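Local coordinates for malonyl-CoA-[acyl-carrier-protein] transacylase (Coxiella burnetii, PDB 3TQE) that probably transfers the malonyl group from malonyl-CoA to the holo acyl carrier protein, supplying malonyl-ACP for fatty acid synthesis, at residues Y124-V129 and M209-R215. Residue numbers count along the deposited sequence, not the author numbering.
Sequences YMQEAV and MQPAADR
Two helix ends meet roughly antiparallel: the C-terminal end of helix 111-128 and the first turns of helix 210-220, their short axes 8.0 Å apart at closest approach, with 147° between N-to-C directions. The register is set by Tyr124 opposite Ala212 (CA to CA 4.8 Å), an approach permitted by the small Ala212, whose CB lies 3.5 Å from Tyr124 O and 4.2 Å from Ala128 CB.

On the more exposed flank, Arg215 (m, t, p, chi4 -172°) lays its chain across Tyr124 (m, chi2 -23°): Arg215 CB stands 3.8 Å from the centroid of the Tyr124 ring, 19° off the normal, a CH-pi contact, and Arg215 CZ is 3.3 Å from Tyr124 CD1. Extended Glu127 (m, t) meets the guanidinium edge in a salt bridge, Arg215 NH1 to Glu127 OE1 2.9 Å. Water 1 joins that NH1 (2.9 Å) to Tyr124 O (2.8 Å), while Tyr124 OH hydrogen-bonds Asp219 farther along helix 210-220.

Two selenomethionines fill the inner flank. Met209 (m, m, chi3 99°) brings SE to 3.9 Å from Met125 CG and CE to 3.7 Å from Ala128 CB. The side chain of Met125 (m, t, chi3 -12°) leads away, to about 4 Å from a bound glycine and about 6 Å from the side chain of Ser96, the predicted active-site serine, so the packing borders the probable acyl-transfer pocket. Residues 130-208 build four strands of the mixed sheet, the ferredoxin-like subdomain of FabD-type transacylases; the contact thus pairs the helices entering and following it, beside helix 63-83.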
ATOM      1  N   TYR A 124       7.851 -10.987   9.528  1.00 12.66           N
ATOM      2  CA  TYR A 124       6.874 -11.917  10.065  1.00 12.56           C
ATOM      3  C   TYR A 124       6.010 -12.495   8.953  1.00 13.37           C
ATOM      4  O   TYR A 124       5.655 -13.663   8.968  1.00 14.01           O
ATOM      5  CB  TYR A 124       5.990 -11.246  11.094  1.00 12.61           C
ATOM      6  CG  TYR A 124       6.679 -10.672  12.279  1.00 13.43           C
ATOM      7  CD1 TYR A 124       7.911 -11.101  12.686  1.00 14.58           C
ATOM      8  CD2 TYR A 124       6.071  -9.700  13.020  1.00 14.56           C
ATOM      9  CE1 TYR A 124       8.534 -10.537  13.806  1.00 16.29           C
ATOM     10  CE2 TYR A 124       6.667  -9.171  14.133  1.00 15.07           C
ATOM     11  CZ  TYR A 124       7.896  -9.606  14.527  1.00 15.99           C
ATOM     12  OH  TYR A 124       8.488  -9.040  15.633  1.00 19.06           O
HETATM   13  N   MSE A 125       5.609 -11.653   8.011  1.00 13.21           N
HETATM   14  CA  MSE A 125       4.768 -12.130   6.919  0.50 13.69           C
HETATM   15  C   MSE A 125       5.491 -13.166   6.080  1.00 14.58           C
HETATM   16  O   MSE A 125       4.896 -14.151   5.674  1.00 15.81           O
HETATM   17  CB  MSE A 125       4.314 -10.969   6.049  0.50 14.04           C
HETATM   18  CG  MSE A 125       3.310 -10.089   6.757  0.50 15.41           C
HETATM   19 SE   MSE A 125       2.773  -8.563   5.718  0.50 17.56          SE
HETATM   20  CE  MSE A 125       4.117  -8.696   4.335  0.50 21.79           C
ATOM     21  N   GLN A 126       6.771 -12.942   5.856  1.00 15.13           N
ATOM     22  CA  GLN A 126       7.573 -13.878   5.094  1.00 17.17           C
ATOM     23  C   GLN A 126       7.608 -15.255   5.736  1.00 18.15           C
ATOM     24  O   GLN A 126       7.688 -16.279   5.045  1.00 19.66           O
ATOM     25  CB  GLN A 126       8.991 -13.342   5.017  1.00 18.08           C
ATOM     26  CG  GLN A 126       9.941 -14.212   4.259  1.00 20.14           C
ATOM     27  CD  GLN A 126       9.683 -14.117   2.829  1.00 22.77           C
ATOM     28  OE1 GLN A 126       9.105 -15.029   2.196  1.00 28.45           O
ATOM     29  NE2 GLN A 126      10.053 -12.978   2.280  1.00 23.71           N
ATOM     30  N   GLU A 127       7.593 -15.271   7.058  1.00 17.75           N
ATOM     31  CA  GLU A 127       7.761 -16.491   7.828  1.00 20.31           C
ATOM     32  C   GLU A 127       6.470 -17.218   8.086  1.00 20.17           C
ATOM     33  O   GLU A 127       6.488 -18.359   8.579  1.00 22.07           O
ATOM     34  CB  GLU A 127       8.451 -16.156   9.145  1.00 20.74           C
ATOM     35  CG  GLU A 127       9.848 -15.663   8.931  1.00 23.40           C
ATOM     36  CD  GLU A 127      10.601 -15.420  10.238  1.00 28.57           C
ATOM     37  OE1 GLU A 127      10.110 -15.912  11.285  1.00 30.38           O
ATOM     38  OE2 GLU A 127      11.670 -14.740  10.218  1.00 31.85           O
ATOM     39  N   ALA A 128       5.333 -16.608   7.759  1.00 19.48           N
ATOM     40  CA  ALA A 128       4.065 -17.162   8.198  1.00 19.16           C
ATOM     41  C   ALA A 128       3.740 -18.474   7.522  1.00 20.08           C
ATOM     42  O   ALA A 128       3.165 -19.331   8.152  1.00 20.86           O
ATOM     43  CB  ALA A 128       2.943 -16.184   7.974  1.00 20.07           C
ATOM     44  N   VAL A 129       4.082 -18.582   6.244  1.00 19.94           N
ATOM     45  CA  VAL A 129       3.745 -19.746   5.422  1.00 21.93           C
ATOM     46  C   VAL A 129       5.033 -20.318   4.858  1.00 23.39           C
ATOM     47  O   VAL A 129       5.843 -19.584   4.317  1.00 22.56           O
ATOM     48  CB  VAL A 129       2.813 -19.308   4.257  1.00 21.14           C
ATOM     49  CG1 VAL A 129       2.498 -20.435   3.307  1.00 22.56           C
ATOM     50  CG2 VAL A 129       1.519 -18.725   4.828  1.00 22.03           C
HETATM   51  N   MSE A 209      -1.999 -15.401   7.268  1.00 14.05           N
HETATM   52  CA  MSE A 209      -1.148 -14.432   7.909  1.00 14.25           C
HETATM   53  C   MSE A 209      -1.366 -14.357   9.408  1.00 13.86           C
HETATM   54  O   MSE A 209      -0.687 -13.591  10.079  1.00 14.27           O
HETATM   55  CB  MSE A 209      -1.379 -13.063   7.299  1.00 14.12           C
HETATM   56  CG  MSE A 209      -0.839 -12.866   5.937  1.00 16.89           C
HETATM   57 SE   MSE A 209       1.092 -13.098   5.754  1.00 18.12          SE
HETATM   58  CE  MSE A 209       1.066 -14.896   5.061  1.00 19.18           C
ATOM     59  N   GLN A 210      -2.286 -15.148   9.966  1.00 14.29           N
ATOM     60  CA  GLN A 210      -2.549 -15.004  11.375  1.00 15.78           C
ATOM     61  C   GLN A 210      -1.288 -15.145  12.258  1.00 15.81           C
ATOM     62  O   GLN A 210      -1.133 -14.403  13.208  1.00 16.18           O
ATOM     63  CB  GLN A 210      -3.637 -15.958  11.834  1.00 17.18           C
ATOM     64  CG  GLN A 210      -4.098 -15.687  13.252  1.00 19.92           C
ATOM     65  CD  GLN A 210      -4.765 -14.328  13.433  1.00 22.80           C
ATOM     66  OE1 GLN A 210      -5.644 -13.947  12.668  1.00 26.64           O
ATOM     67  NE2 GLN A 210      -4.336 -13.590  14.461  1.00 28.13           N
ATOM     68  N   PRO A 211      -0.371 -16.060  11.938  1.00 16.45           N
ATOM     69  CA  PRO A 211       0.813 -16.137  12.796  1.00 17.63           C
ATOM     70  C   PRO A 211       1.620 -14.852  12.781  1.00 16.78           C
ATOM     71  O   PRO A 211       2.190 -14.457  13.790  1.00 18.10           O
ATOM     72  CB  PRO A 211       1.618 -17.268  12.166  1.00 18.76           C
ATOM     73  CG  PRO A 211       0.606 -18.090  11.465  1.00 19.58           C
ATOM     74  CD  PRO A 211      -0.426 -17.163  10.964  1.00 17.63           C
ATOM     75  N   ALA A 212       1.678 -14.199  11.629  1.00 14.67           N
ATOM     76  CA  ALA A 212       2.370 -12.928  11.517  1.00 13.90           C
ATOM     77  C   ALA A 212       1.637 -11.841  12.269  1.00 14.46           C
ATOM     78  O   ALA A 212       2.255 -10.998  12.896  1.00 14.94           O
ATOM     79  CB  ALA A 212       2.496 -12.546  10.062  1.00 14.30           C
ATOM     80  N   ALA A 213       0.325 -11.855  12.191  1.00 15.07           N
ATOM     81  CA  ALA A 213      -0.485 -10.872  12.868  1.00 15.52           C
ATOM     82  C   ALA A 213      -0.263 -10.978  14.375  1.00 16.06           C
ATOM     83  O   ALA A 213      -0.163  -9.972  15.071  1.00 16.80           O
ATOM     84  CB  ALA A 213      -1.928 -11.065  12.538  1.00 16.63           C
ATOM     85  N   ASP A 214      -0.193 -12.202  14.880  1.00 17.02           N
ATOM     86  CA  ASP A 214       0.014 -12.397  16.300  1.00 18.60           C
ATOM     87  C   ASP A 214       1.343 -11.818  16.739  1.00 18.42           C
ATOM     88  O   ASP A 214       1.438 -11.213  17.804  1.00 19.99           O
ATOM     89  CB  ASP A 214      -0.044 -13.865  16.656  1.00 20.24           C
ATOM     90  CG  ASP A 214      -1.444 -14.464  16.480  1.00 24.38           C
ATOM     91  OD1 ASP A 214      -2.430 -13.710  16.362  1.00 29.01           O
ATOM     92  OD2 ASP A 214      -1.542 -15.711  16.453  1.00 30.57           O
ATOM     93  N   ARG A 215       2.365 -11.988  15.921  1.00 15.85           N
ATOM     94  CA  ARG A 215       3.679 -11.465  16.236  1.00 15.88           C
ATOM     95  C   ARG A 215       3.695  -9.959  16.133  1.00 15.56           C
ATOM     96  O   ARG A 215       4.210  -9.265  17.021  1.00 16.17           O
ATOM     97  CB  ARG A 215       4.729 -12.083  15.342  1.00 15.77           C
ATOM     98  CG  ARG A 215       4.896 -13.556  15.600  1.00 18.54           C
ATOM     99  CD  ARG A 215       5.801 -14.163  14.586  1.00 21.21           C
ATOM    100  NE  ARG A 215       7.197 -13.847  14.832  1.00 22.23           N
ATOM    101  CZ  ARG A 215       8.201 -14.133  14.006  1.00 22.41           C
ATOM    102  NH1 ARG A 215       7.973 -14.727  12.836  1.00 21.58           N
ATOM    103  NH2 ARG A 215       9.449 -13.816  14.356  1.00 24.75           N
TER
HETATM  104  O   HOH W   1       5.415 -15.011  11.397  1.00 20.39           O
HETATM  105  O   HOH W   2      10.162 -11.734  16.772  1.00121.54           O